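Local coordinates for protein 3-dehydroshikimate dehydratase (Pseudomonas putida, PDB 5HMQ) that catalyses the metal-dependent dehydration of 3-dehydroshikimate to protocatechuate, an intermediate of quinate and shikimate degradation, and carries a C-terminal hydroxyphenylpyruvate dioxygenase-like domain without detected dioxygenase activity, at residues Phe300-Val305 and Asn342-Ala347; Arg329-Gln334 and Asn346-Ser351; Val371-Ala376 and Leu413-Thr418; Arg385-Arg390 and Ala402-Asp407; Val393-Cys398 and Gly408-Leu413. All coordinates share one frame; numbering follows the deposited sequence.

Contact 1: Phe300-Val305 and Asn342-Ala347; sequences FLEFAV and NIVLNA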
# COMPACT_ATOMS: atom_id res chain seq x y z
N PHE C 300 -7.46 -28.67 10.05
CA PHE C 300 -6.02 -28.86 9.93
C PHE C 300 -5.38 -27.60 9.36
O PHE C 300 -6.04 -26.75 8.76
CB PHE C 300 -5.67 -30.09 9.06
CG PHE C 300 -6.14 -30.00 7.63
CD1 PHE C 300 -5.46 -29.24 6.69
CD2 PHE C 300 -7.24 -30.74 7.21
CE1 PHE C 300 -5.88 -29.18 5.38
CE2 PHE C 300 -7.67 -30.69 5.90
CZ PHE C 300 -6.99 -29.91 4.98
N LEU C 301 -4.07 -27.50 9.60
CA LEU C 301 -3.23 -26.49 8.98
C LEU C 301 -2.42 -27.14 7.87
O LEU C 301 -1.91 -28.25 8.03
CB LEU C 301 -2.29 -25.86 10.01
CG LEU C 301 -2.92 -25.18 11.23
CD1 LEU C 301 -1.83 -24.62 12.15
CD2 LEU C 301 -3.86 -24.07 10.80
N GLU C 302 -2.32 -26.46 6.73
CA GLU C 302 -1.55 -26.94 5.59
C GLU C 302 -0.38 -25.99 5.35
O GLU C 302 -0.59 -24.80 5.08
CB GLU C 302 -2.42 -27.05 4.33
CG GLU C 302 -1.68 -27.63 3.13
CD GLU C 302 -2.53 -27.69 1.88
OE1 GLU C 302 -3.71 -27.29 1.93
OE2 GLU C 302 -2.01 -28.14 0.83
N PHE C 303 0.83 -26.51 5.46
CA PHE C 303 2.04 -25.73 5.25
C PHE C 303 2.66 -26.07 3.90
O PHE C 303 2.71 -27.23 3.49
CB PHE C 303 3.07 -25.98 6.35
CG PHE C 303 2.76 -25.29 7.65
CD1 PHE C 303 1.96 -25.90 8.61
CD2 PHE C 303 3.27 -24.03 7.91
CE1 PHE C 303 1.68 -25.26 9.80
CE2 PHE C 303 2.99 -23.38 9.10
CZ PHE C 303 2.19 -23.99 10.05
N ALA C 304 3.13 -25.03 3.20
CA ALA C 304 3.82 -25.19 1.93
C ALA C 304 5.32 -25.21 2.19
O ALA C 304 5.87 -24.24 2.71
CB ALA C 304 3.45 -24.06 0.96
N VAL C 305 5.96 -26.32 1.83
CA VAL C 305 7.37 -26.55 2.12
C VAL C 305 7.97 -27.39 0.99
O VAL C 305 7.25 -27.96 0.17
CB VAL C 305 7.59 -27.27 3.47
CG1 VAL C 305 7.29 -26.34 4.64
CG2 VAL C 305 6.73 -28.52 3.54
N ASN C 342 -4.28 -31.10 13.86
CA ASN C 342 -3.80 -31.80 12.67
C ASN C 342 -3.01 -30.82 11.82
O ASN C 342 -3.48 -29.71 11.54
CB ASN C 342 -4.97 -32.38 11.87
CG ASN C 342 -5.77 -33.39 12.66
OD1 ASN C 342 -5.29 -34.49 12.96
ND2 ASN C 342 -7.00 -33.02 13.02
N ILE C 343 -1.80 -31.21 11.43
CA ILE C 343 -0.92 -30.36 10.63
C ILE C 343 -0.45 -31.15 9.42
O ILE C 343 0.07 -32.26 9.55
CB ILE C 343 0.29 -29.86 11.45
CG1 ILE C 343 -0.19 -28.90 12.54
CG2 ILE C 343 1.29 -29.16 10.54
CD1 ILE C 343 0.91 -28.43 13.46
N VAL C 344 -0.65 -30.58 8.23
CA VAL C 344 -0.31 -31.22 6.97
C VAL C 344 0.91 -30.52 6.39
O VAL C 344 0.88 -29.30 6.15
CB VAL C 344 -1.49 -31.18 5.99
CG1 VAL C 344 -1.12 -31.82 4.66
CG2 VAL C 344 -2.74 -31.81 6.61
N LEU C 345 1.98 -31.27 6.16
CA LEU C 345 3.20 -30.74 5.54
C LEU C 345 3.18 -31.11 4.06
O LEU C 345 3.35 -32.28 3.70
CB LEU C 345 4.45 -31.28 6.23
CG LEU C 345 4.59 -31.01 7.73
CD1 LEU C 345 5.95 -31.50 8.22
CD2 LEU C 345 4.40 -29.53 8.03
N ASN C 346 2.95 -30.12 3.20
CA ASN C 346 2.76 -30.33 1.77
C ASN C 346 4.06 -30.00 1.06
O ASN C 346 4.42 -28.82 0.90
CB ASN C 346 1.59 -29.47 1.27
CG ASN C 346 1.28 -29.71 -0.20
OD1 ASN C 346 1.92 -30.51 -0.87
ND2 ASN C 346 0.26 -29.01 -0.69
N ALA C 347 4.78 -31.03 0.63
CA ALA C 347 6.02 -30.88 -0.12
C ALA C 347 5.89 -31.36 -1.56
O ALA C 347 6.90 -31.52 -2.25
CB ALA C 347 7.17 -31.61 0.57

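Contact 2: Arg329-Gln334 and Asn346-Ser351; sequences RSKEVQ and NAEPYS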
# COMPACT_ATOMS: atom_id res chain seq x y z
N ARG C 329 -0.68 -41.22 0.28
CA ARG C 329 -0.49 -42.47 -0.45
C ARG C 329 0.25 -42.26 -1.77
O ARG C 329 0.92 -43.18 -2.26
CB ARG C 329 -1.83 -43.17 -0.69
CG ARG C 329 -2.61 -43.40 0.59
CD ARG C 329 -3.92 -44.12 0.32
NE ARG C 329 -4.93 -43.81 1.32
CZ ARG C 329 -5.72 -44.72 1.89
NH1 ARG C 329 -5.60 -45.99 1.57
NH2 ARG C 329 -6.62 -44.34 2.78
N SER C 330 0.14 -41.08 -2.38
CA SER C 330 0.75 -40.87 -3.69
C SER C 330 1.60 -39.61 -3.75
O SER C 330 2.52 -39.51 -4.57
CB SER C 330 -0.33 -40.81 -4.77
OG SER C 330 -1.37 -39.92 -4.41
N LYS C 331 1.32 -38.63 -2.89
CA LYS C 331 2.01 -37.35 -2.91
C LYS C 331 3.01 -37.25 -1.76
O LYS C 331 2.98 -38.02 -0.80
CB LYS C 331 1.01 -36.20 -2.84
CG LYS C 331 -0.04 -36.23 -3.93
CD LYS C 331 -1.12 -35.19 -3.70
CE LYS C 331 -2.08 -35.12 -4.87
NZ LYS C 331 -3.17 -34.13 -4.62
N GLU C 332 3.91 -36.27 -1.88
CA GLU C 332 4.90 -35.98 -0.85
C GLU C 332 4.27 -35.08 0.22
O GLU C 332 4.59 -33.90 0.37
CB GLU C 332 6.15 -35.36 -1.46
CG GLU C 332 6.95 -36.33 -2.31
CD GLU C 332 7.43 -37.53 -1.51
OE1 GLU C 332 8.19 -37.33 -0.54
OE2 GLU C 332 7.03 -38.66 -1.84
N VAL C 333 3.35 -35.68 0.97
CA VAL C 333 2.53 -34.98 1.95
C VAL C 333 2.59 -35.75 3.26
O VAL C 333 2.26 -36.93 3.31
CB VAL C 333 1.08 -34.84 1.48
CG1 VAL C 333 0.19 -34.37 2.61
CG2 VAL C 333 0.99 -33.86 0.31
N GLN C 334 3.00 -35.07 4.33
CA GLN C 334 3.11 -35.66 5.65
C GLN C 334 2.05 -35.09 6.58
O GLN C 334 1.78 -33.89 6.57
CB GLN C 334 4.49 -35.43 6.25
CG GLN C 334 5.59 -36.27 5.61
CD GLN C 334 5.47 -37.74 5.97
OE1 GLN C 334 4.81 -38.10 6.94
NE2 GLN C 334 6.14 -38.59 5.20
N ASN C 346 2.95 -30.12 3.20
CA ASN C 346 2.76 -30.33 1.77
C ASN C 346 4.06 -30.00 1.06
O ASN C 346 4.42 -28.82 0.90
CB ASN C 346 1.59 -29.47 1.27
CG ASN C 346 1.28 -29.71 -0.20
OD1 ASN C 346 1.92 -30.51 -0.87
ND2 ASN C 346 0.26 -29.01 -0.69
N ALA C 347 4.78 -31.03 0.63
CA ALA C 347 6.02 -30.88 -0.12
C ALA C 347 5.89 -31.36 -1.56
O ALA C 347 6.90 -31.52 -2.25
CB ALA C 347 7.17 -31.61 0.57
N GLU C 348 4.67 -31.61 -2.03
CA GLU C 348 4.45 -32.07 -3.39
C GLU C 348 4.78 -30.96 -4.39
O GLU C 348 4.19 -29.88 -4.31
CB GLU C 348 3.01 -32.53 -3.57
CG GLU C 348 2.66 -33.02 -4.97
CD GLU C 348 3.21 -34.40 -5.29
OE1 GLU C 348 3.99 -34.94 -4.48
OE2 GLU C 348 2.86 -34.94 -6.36
N PRO C 349 5.70 -31.18 -5.32
CA PRO C 349 6.05 -30.13 -6.28
C PRO C 349 5.01 -30.02 -7.40
O PRO C 349 4.16 -30.89 -7.59
CB PRO C 349 7.40 -30.60 -6.82
CG PRO C 349 7.34 -32.08 -6.73
CD PRO C 349 6.51 -32.39 -5.50
N TYR C 350 5.12 -28.92 -8.14
CA TYR C 350 4.31 -28.64 -9.33
C TYR C 350 2.82 -28.67 -8.97
O TYR C 350 2.04 -29.46 -9.49
CB TYR C 350 4.61 -29.64 -10.44
CG TYR C 350 6.04 -30.10 -10.49
CD1 TYR C 350 6.35 -31.45 -10.45
CD2 TYR C 350 7.09 -29.18 -10.51
CE1 TYR C 350 7.65 -31.88 -10.47
CE2 TYR C 350 8.40 -29.61 -10.53
CZ TYR C 350 8.67 -30.96 -10.51
OH TYR C 350 9.97 -31.39 -10.52
N SER C 351 2.45 -27.78 -8.06
CA SER C 351 1.12 -27.81 -7.47
C SER C 351 0.82 -26.45 -6.85
O SER C 351 1.64 -25.54 -6.89
CB SER C 351 1.02 -28.93 -6.42
OG SER C 351 1.93 -28.71 -5.36

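Contact 3: Val371-Ala376 and Leu413-Thr418; sequences VKDQQA and LVEQGT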
# COMPACT_ATOMS: atom_id res chain seq x y z
N VAL C 371 -16.63 -26.75 9.96
CA VAL C 371 -17.91 -26.07 9.84
C VAL C 371 -19.02 -27.09 10.00
O VAL C 371 -18.91 -28.23 9.52
CB VAL C 371 -18.03 -25.31 8.50
CG1 VAL C 371 -17.00 -24.20 8.43
CG2 VAL C 371 -17.89 -26.25 7.32
N LYS C 372 -20.10 -26.70 10.69
CA LYS C 372 -21.22 -27.60 10.88
C LYS C 372 -22.06 -27.73 9.62
O LYS C 372 -22.48 -28.84 9.25
CB LYS C 372 -22.09 -27.12 12.04
CG LYS C 372 -23.27 -28.03 12.33
CD LYS C 372 -23.96 -27.63 13.62
CE LYS C 372 -25.00 -28.65 14.02
NZ LYS C 372 -25.22 -28.63 15.49
N ASP C 373 -22.31 -26.62 8.94
CA ASP C 373 -23.11 -26.59 7.72
C ASP C 373 -22.18 -26.15 6.58
O ASP C 373 -21.95 -24.95 6.40
CB ASP C 373 -24.31 -25.65 7.87
CG ASP C 373 -25.33 -25.82 6.77
OD1 ASP C 373 -25.00 -26.39 5.71
OD2 ASP C 373 -26.49 -25.39 6.97
N GLN C 374 -21.68 -27.12 5.83
CA GLN C 374 -20.71 -26.82 4.78
C GLN C 374 -21.33 -26.00 3.65
O GLN C 374 -20.71 -25.05 3.16
CB GLN C 374 -20.13 -28.13 4.23
CG GLN C 374 -19.39 -28.00 2.92
CD GLN C 374 -18.99 -29.34 2.35
OE1 GLN C 374 -17.96 -29.91 2.73
NE2 GLN C 374 -19.81 -29.87 1.45
N GLN C 375 -22.55 -26.34 3.24
CA GLN C 375 -23.17 -25.63 2.12
C GLN C 375 -23.55 -24.20 2.51
O GLN C 375 -23.49 -23.30 1.67
CB GLN C 375 -24.39 -26.39 1.62
CG GLN C 375 -24.04 -27.64 0.82
CD GLN C 375 -23.19 -27.34 -0.40
OE1 GLN C 375 -23.58 -26.56 -1.27
NE2 GLN C 375 -22.02 -27.96 -0.47
N ALA C 376 -23.96 -23.99 3.76
CA ALA C 376 -24.26 -22.64 4.22
C ALA C 376 -23.02 -21.76 4.20
O ALA C 376 -23.08 -20.59 3.80
CB ALA C 376 -24.87 -22.67 5.62
N LEU C 413 -13.67 -25.89 3.65
CA LEU C 413 -14.89 -26.02 4.44
C LEU C 413 -15.12 -27.51 4.70
O LEU C 413 -15.71 -28.21 3.87
CB LEU C 413 -16.07 -25.38 3.72
CG LEU C 413 -15.82 -23.94 3.26
CD1 LEU C 413 -17.03 -23.39 2.52
CD2 LEU C 413 -15.46 -23.05 4.45
N VAL C 414 -14.66 -27.99 5.85
CA VAL C 414 -14.69 -29.41 6.18
C VAL C 414 -15.88 -29.67 7.10
O VAL C 414 -15.95 -29.11 8.20
CB VAL C 414 -13.38 -29.87 6.83
CG1 VAL C 414 -13.46 -31.34 7.21
CG2 VAL C 414 -12.21 -29.62 5.89
N GLU C 415 -16.80 -30.51 6.64
CA GLU C 415 -17.92 -30.97 7.44
C GLU C 415 -17.58 -32.33 8.06
O GLU C 415 -17.27 -33.28 7.34
CB GLU C 415 -19.19 -31.06 6.59
CG GLU C 415 -20.47 -30.71 7.33
CD GLU C 415 -21.67 -30.62 6.40
OE1 GLU C 415 -21.95 -31.60 5.68
OE2 GLU C 415 -22.33 -29.55 6.38
N GLN C 416 -17.62 -32.39 9.38
CA GLN C 416 -17.60 -33.62 10.16
C GLN C 416 -18.58 -34.66 9.62
O GLN C 416 -19.75 -34.36 9.37
CB GLN C 416 -17.94 -33.30 11.63
CG GLN C 416 -19.19 -32.41 11.86
CD GLN C 416 -19.09 -31.03 11.21
OE1 GLN C 416 -18.01 -30.44 11.14
NE2 GLN C 416 -20.21 -30.55 10.69
N GLY C 417 -18.13 -35.90 9.42
CA GLY C 417 -16.77 -36.32 9.74
C GLY C 417 -16.63 -37.83 9.61
O GLY C 417 -15.54 -38.38 9.79
N THR C 418 -17.74 -38.49 9.31
CA THR C 418 -17.75 -39.92 9.06
C THR C 418 -17.42 -40.79 10.25
O THR C 418 -18.30 -41.13 11.05

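Contact 4: Arg385-Arg390 and Ala402-Asp407; sequences RGQPFR and AVRAPD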
# COMPACT_ATOMS: atom_id res chain seq x y z
N ARG C 385 -19.38 -12.54 -2.48
CA ARG C 385 -18.52 -12.43 -3.65
C ARG C 385 -17.07 -12.81 -3.35
O ARG C 385 -16.13 -12.22 -3.89
CB ARG C 385 -18.60 -11.02 -4.25
CG ARG C 385 -20.03 -10.65 -4.62
CD ARG C 385 -20.21 -9.17 -4.83
NE ARG C 385 -21.61 -8.86 -5.07
CZ ARG C 385 -22.09 -8.35 -6.20
NH1 ARG C 385 -21.26 -8.10 -7.21
NH2 ARG C 385 -23.38 -8.10 -6.33
N GLY C 386 -16.88 -13.80 -2.49
CA GLY C 386 -15.60 -14.45 -2.41
C GLY C 386 -15.44 -15.41 -3.56
O GLY C 386 -16.39 -15.73 -4.26
N GLN C 387 -14.21 -15.87 -3.77
CA GLN C 387 -13.96 -16.77 -4.88
C GLN C 387 -13.96 -18.20 -4.38
O GLN C 387 -13.03 -18.61 -3.67
CB GLN C 387 -12.63 -16.46 -5.56
CG GLN C 387 -12.34 -17.38 -6.73
CD GLN C 387 -11.06 -17.03 -7.47
OE1 GLN C 387 -10.22 -16.29 -6.97
NE2 GLN C 387 -10.91 -17.57 -8.68
N PRO C 388 -14.97 -19.00 -4.71
CA PRO C 388 -14.98 -20.40 -4.29
C PRO C 388 -14.31 -21.30 -5.33
O PRO C 388 -14.22 -20.98 -6.51
CB PRO C 388 -16.47 -20.72 -4.19
CG PRO C 388 -17.07 -19.89 -5.28
CD PRO C 388 -16.23 -18.63 -5.39
N PHE C 389 -13.83 -22.44 -4.84
CA PHE C 389 -13.33 -23.52 -5.69
C PHE C 389 -13.99 -24.80 -5.21
O PHE C 389 -13.75 -25.25 -4.09
CB PHE C 389 -11.81 -23.64 -5.61
CG PHE C 389 -11.07 -22.44 -6.13
CD1 PHE C 389 -10.99 -22.19 -7.49
CD2 PHE C 389 -10.44 -21.57 -5.25
CE1 PHE C 389 -10.30 -21.09 -7.97
CE2 PHE C 389 -9.75 -20.47 -5.72
CZ PHE C 389 -9.68 -20.23 -7.08
N ARG C 390 -14.84 -25.39 -6.06
CA ARG C 390 -15.29 -26.73 -5.77
C ARG C 390 -14.10 -27.67 -5.75
O ARG C 390 -13.04 -27.39 -6.32
CB ARG C 390 -16.32 -27.18 -6.81
CG ARG C 390 -17.63 -26.41 -6.70
CD ARG C 390 -18.65 -27.17 -5.87
NE ARG C 390 -19.98 -26.99 -6.40
CZ ARG C 390 -20.51 -27.85 -7.28
NH1 ARG C 390 -19.83 -28.91 -7.72
NH2 ARG C 390 -21.75 -27.63 -7.74
N ALA C 402 -13.56 -24.93 -1.14
CA ALA C 402 -12.57 -24.01 -0.60
C ALA C 402 -12.94 -22.58 -0.95
O ALA C 402 -13.56 -22.32 -1.99
CB ALA C 402 -11.16 -24.33 -1.12
N VAL C 403 -12.57 -21.65 -0.07
CA VAL C 403 -12.76 -20.22 -0.29
C VAL C 403 -11.38 -19.56 -0.32
O VAL C 403 -10.54 -19.84 0.54
CB VAL C 403 -13.64 -19.59 0.80
CG1 VAL C 403 -13.75 -18.08 0.59
CG2 VAL C 403 -15.02 -20.23 0.80
N ARG C 404 -11.16 -18.70 -1.31
CA ARG C 404 -9.87 -18.04 -1.47
C ARG C 404 -9.77 -16.87 -0.49
O ARG C 404 -10.67 -16.02 -0.44
CB ARG C 404 -9.70 -17.57 -2.91
CG ARG C 404 -8.34 -16.95 -3.26
CD ARG C 404 -8.44 -16.00 -4.45
NE ARG C 404 -7.14 -15.51 -4.90
CZ ARG C 404 -6.56 -14.38 -4.52
NH1 ARG C 404 -7.16 -13.57 -3.65
NH2 ARG C 404 -5.38 -14.05 -5.02
N ALA C 405 -8.69 -16.83 0.27
CA ALA C 405 -8.40 -15.72 1.16
C ALA C 405 -7.77 -14.58 0.37
O ALA C 405 -7.34 -14.78 -0.77
CB ALA C 405 -7.47 -16.19 2.28
N PRO C 406 -7.73 -13.35 0.92
CA PRO C 406 -7.25 -12.21 0.12
C PRO C 406 -5.90 -12.43 -0.52
O PRO C 406 -5.64 -11.90 -1.61
CB PRO C 406 -7.22 -11.06 1.13
CG PRO C 406 -8.29 -11.42 2.10
CD PRO C 406 -8.23 -12.92 2.24
N ASP C 407 -5.02 -13.20 0.11
CA ASP C 407 -3.74 -13.52 -0.50
C ASP C 407 -3.96 -14.75 -1.37
O ASP C 407 -5.03 -14.89 -1.97
CB ASP C 407 -2.66 -13.75 0.58
CG ASP C 407 -2.95 -14.96 1.46
OD1 ASP C 407 -4.14 -15.29 1.65
OD2 ASP C 407 -1.99 -15.56 1.97
O HOH W 1 -12.27 -14.45 -2.08

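Contact 5: Val393-Cys398 and Gly408-Leu413; sequences VGPNEC and GSLLYL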
# COMPACT_ATOMS: atom_id res chain seq x y z
N VAL C 393 -10.73 -28.67 -8.10
CA VAL C 393 -10.74 -27.66 -9.16
C VAL C 393 -9.74 -26.57 -8.81
O VAL C 393 -9.68 -26.11 -7.66
CB VAL C 393 -12.15 -27.07 -9.38
CG1 VAL C 393 -12.12 -26.03 -10.51
CG2 VAL C 393 -13.16 -28.17 -9.67
N GLY C 394 -8.97 -26.13 -9.81
CA GLY C 394 -8.01 -25.07 -9.63
C GLY C 394 -6.96 -25.37 -8.58
O GLY C 394 -6.35 -26.45 -8.57
N PRO C 395 -6.73 -24.42 -7.67
CA PRO C 395 -5.75 -24.65 -6.60
C PRO C 395 -6.25 -25.56 -5.49
O PRO C 395 -5.45 -25.93 -4.61
CB PRO C 395 -5.49 -23.24 -6.08
CG PRO C 395 -6.80 -22.55 -6.26
CD PRO C 395 -7.38 -23.11 -7.55
N ASN C 396 -7.53 -25.93 -5.50
CA ASN C 396 -8.11 -26.75 -4.45
C ASN C 396 -7.88 -28.21 -4.79
O ASN C 396 -8.54 -28.76 -5.68
CB ASN C 396 -9.60 -26.44 -4.29
CG ASN C 396 -10.25 -27.24 -3.18
OD1 ASN C 396 -9.57 -27.90 -2.39
ND2 ASN C 396 -11.57 -27.18 -3.10
N GLU C 397 -6.95 -28.85 -4.08
CA GLU C 397 -6.64 -30.25 -4.27
C GLU C 397 -7.32 -31.14 -3.24
O GLU C 397 -7.03 -32.34 -3.18
CB GLU C 397 -5.13 -30.47 -4.26
CG GLU C 397 -4.42 -29.70 -5.37
CD GLU C 397 -2.94 -30.01 -5.46
OE1 GLU C 397 -2.49 -30.97 -4.80
OE2 GLU C 397 -2.23 -29.30 -6.20
N CYS C 398 -8.20 -30.58 -2.42
CA CYS C 398 -9.06 -31.36 -1.54
C CYS C 398 -10.40 -31.60 -2.22
O CYS C 398 -10.71 -31.03 -3.26
CB CYS C 398 -9.25 -30.65 -0.20
SG CYS C 398 -7.77 -30.59 0.84
N GLY C 408 -2.99 -15.64 -1.48
CA GLY C 408 -3.22 -16.80 -2.30
C GLY C 408 -3.76 -18.01 -1.56
O GLY C 408 -4.23 -18.96 -2.19
N SER C 409 -3.73 -17.97 -0.22
CA SER C 409 -4.13 -19.10 0.60
C SER C 409 -5.62 -19.41 0.49
O SER C 409 -6.44 -18.57 0.11
CB SER C 409 -3.77 -18.84 2.06
OG SER C 409 -4.38 -17.66 2.55
N LEU C 410 -5.95 -20.65 0.85
CA LEU C 410 -7.29 -21.22 0.73
C LEU C 410 -7.87 -21.50 2.11
O LEU C 410 -7.14 -21.69 3.09
CB LEU C 410 -7.25 -22.52 -0.08
CG LEU C 410 -6.71 -22.40 -1.51
CD1 LEU C 410 -6.75 -23.75 -2.21
CD2 LEU C 410 -7.51 -21.36 -2.29
N LEU C 411 -9.20 -21.52 2.18
CA LEU C 411 -9.94 -21.93 3.37
C LEU C 411 -10.84 -23.10 3.00
O LEU C 411 -11.83 -22.91 2.28
CB LEU C 411 -10.75 -20.78 3.96
CG LEU C 411 -9.98 -19.58 4.53
CD1 LEU C 411 -10.93 -18.43 4.81
CD2 LEU C 411 -9.25 -19.98 5.80
N TYR C 412 -10.51 -24.29 3.48
CA TYR C 412 -11.33 -25.47 3.21
C TYR C 412 -12.50 -25.54 4.18
O TYR C 412 -12.36 -25.28 5.38
CB TYR C 412 -10.51 -26.75 3.34
CG TYR C 412 -9.22 -26.77 2.55
CD1 TYR C 412 -9.23 -26.75 1.16
CD2 TYR C 412 -8.00 -26.85 3.20
CE1 TYR C 412 -8.05 -26.78 0.44
CE2 TYR C 412 -6.82 -26.89 2.49
CZ TYR C 412 -6.85 -26.85 1.12
OH TYR C 412 -5.66 -26.89 0.41
N LEU C 413 -13.67 -25.89 3.65
CA LEU C 413 -14.89 -26.02 4.44
C LEU C 413 -15.12 -27.51 4.70
O LEU C 413 -15.71 -28.21 3.87
CB LEU C 413 -16.07 -25.38 3.72
CG LEU C 413 -15.82 -23.94 3.26
CD1 LEU C 413 -17.03 -23.39 2.52
CD2 LEU C 413 -15.46 -23.05 4.45

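Contact 1: Phe300-Val305 and Asn342-Ala347
Two parallel neighbours of the mixed sheet in the first VOC module meet here, strand 300-304 running beside strand 342-346. The backbone groups that face each other are paired, while those of F300, E302 and A304 turn to strand 363-371. L301 gives its N-H to N342 O and takes one at its carbonyl from V344 N (2.7 Å to L301 O), while F303 repeats the pattern with V344 O and N346 N. Past the last bridge, V305 N reaches N346 O at 3.1 Å, but from above the carbonyl plane. On the sheet face carrying L301 and F303, CD1 of the F303 ring meets I343 CG2 obliquely at 3.8 Å. The other face bears a polar pair, E302 and N346, lying alongside each other, both with CG anti to the backbone N. The carboxylate of E302 is doubly used: OE1 bonds Y412 OH, whereas OE2 offers its anti lone pair to N346. That last bond, N346 ND2 to E302 OE2, spans 2.9 Å and bends to 141°.

Contact 2: Arg329-Gln334 and Asn346-Ser351
The backbone of 329-334 comes up to that of 346-351 in antiparallel sense, V333 and N346 forming a non-hydrogen-bonded bridge pair with CA atoms 4.7 Å apart, just after E332 has turned the chain through an inverse gamma turn. Beyond this pair, A347 N donates to E332 O at 2.9 Å, nearly along the C=O axis. The loop folds back through an Asx turn in which N346 OD1 accepts from E348 N, in the plane of the carbonyl. That same oxygen lies 3.7 Å from V333 CG2, and the amide's ND2 is held by E302. E348 makes the largest share, with E332 close behind. The CG of E348 stands anti to the backbone N, and a bend at chi2 (75°) swings the carboxylate across to the opposing chain. There OE1 receives E332 N at 2.9 Å in a nearly straight bond (169°), although the N-H arrives from above the carboxylate plane. The carboxylate also rests against K331 CB, 3.8 Å from E348 CD, with the two side chains crossing at about a right angle. The polar ends of K331 and E332 leave the contact for salt bridges with E397 and K327. The contact closes the hairpin of strands 333-338 and 341-346 at its open end, where S351 serves as N-cap of helix 352-360 and Y350 makes a cation-pi contact with R82 of the second subunit.

Contact 3: Val371-Ala376 and Leu413-Thr418
A helix N-terminus held by a glutamate side chain from the neighbouring segment defines this contact, in which the turn from strand 363-371 into helix 374-383 of the VOC module lies against strand 410-414. The strands are joined by V371 N, which donates to V414 O at 3.0 Å, and V371 CG2 packs 4.1 Å from L413 CB. E415 stretches its side chain past CG and brings OE2 to the first turn of the helix, where Q374 N donates to it. D373, the N-cap, accepts from A376 N through OD1, so two carboxylates share the helix start; D373 OD1 and E415 OE2 are 4.2 Å apart. The N-H groups and dipole of the helix start would be expected to ease this repulsion. Q416 follows a tighter course, CG between backbone N and carbonyl carbon (chi1 49°), chain bent at chi2, bringing NE2 onto a lone pair of V371 O. The shortest bond, from Q374 N to E415 OE2, is 2.6 Å long and nearly straight at 173°.

Contact 4: Arg385-Arg390 and Ala402-Asp407
Backbone hydrogen bonds come first in this small antiparallel pairing of 385-390 with 402-407, part of the sheet of the first VOC module. F389 and A402 form a hydrogen-bonded pair, F389 N reaching A402 O at 2.9 Å and A402 N returning to F389 O at 3.0 Å. P388, with no N-H to give, faces V403 as the non-hydrogen-bonded pair; its CA instead approaches A402 O at 3.3 Å in a C-H...O contact. One step further, R404 N donates to Q387 O in the carbonyl plane. A water extends the pairing, accepting from Q387 N and donating to R404 O (2.8 Å). Side-chain packing centres on R404, whose chain runs extended with CG anti to the backbone N. Its CB touches F389 CE2 at 4.0 Å as the two side chains lie alongside each other. Q387, also extended, crosses it obliquely and sets OE1 3.1 Å from R404 CD, while its NE2 is engaged by Y40 O of the second subunit. The guanidinium continues toward its own chain, where R404 NH1 makes a weak hydrogen bond to P406 O. Within this chain strand 388-389 is the outermost strand of the mixed sheet at this side, with 402-404 between it and 410-414; P388 and V403 face helix 374-383, and A405 to D407 reach W458 of helix 455-465.

Contact 5: Val393-Cys398 and Gly408-Leu413
No hydrogen bond passes between 393-398 and 408-413; they meet by packing, and Y412 has the largest share. From its CB, with CG anti to the carbonyl carbon (chi1 -51°), the ring is directed toward the loop. CD1 and CE1 form the side nearest N396, whose OD1 lies at the ring edge, close to its plane, 3.4 Å from CE1. Over one face sits the sulfur of C398, a Cys sulfur-aromatic contact with SG 3.9 Å from the ring centroid and 15° off the normal; CE1 and CZ are its nearest ring atoms. At the tip, OH is bound by E302. Two turns shape the loop: a type II' turn from V393 to N396, closed by N396 N to V393 O, leads into an Asx turn in which C398 N meets N396 OD1 at 3.0 Å. N396 ND2 is held in turn by F389 O and V400 O. Two residues before Y412, L410 CD1 rests against the turn, 3.5 Å from P395 O and 4.1 Å from P395 CB. The loop linking strands 388-389 and 402-404 is thereby laid over strand 410-414, while F352 of helix 352-360 packs against P395, L410 and Y412.

All five contacts reach one mixed sheet of the first VOC module. Contacts 1 and 2 share N346 and A347, their centres 10 Å apart, and a probable hydrogen bond, L345 N to Q334 O (2.7 Å), links them. Contact 5 reaches both: E302 OE1 lies 2.5 Å from Y412 OH, and K331 NZ forms a salt bridge with E397 OE1. Contacts 4 and 5 interlock along the chain, with V403 O 2.7 Å from L411 N; both are nested within the loop closed by contact 3, which shares L413 with contact 5. The magnesium held by H445, H523 and E601, distinct from the TIM-barrel's catalytic metal, is about 13 Å from the L301 side chain of contact 1.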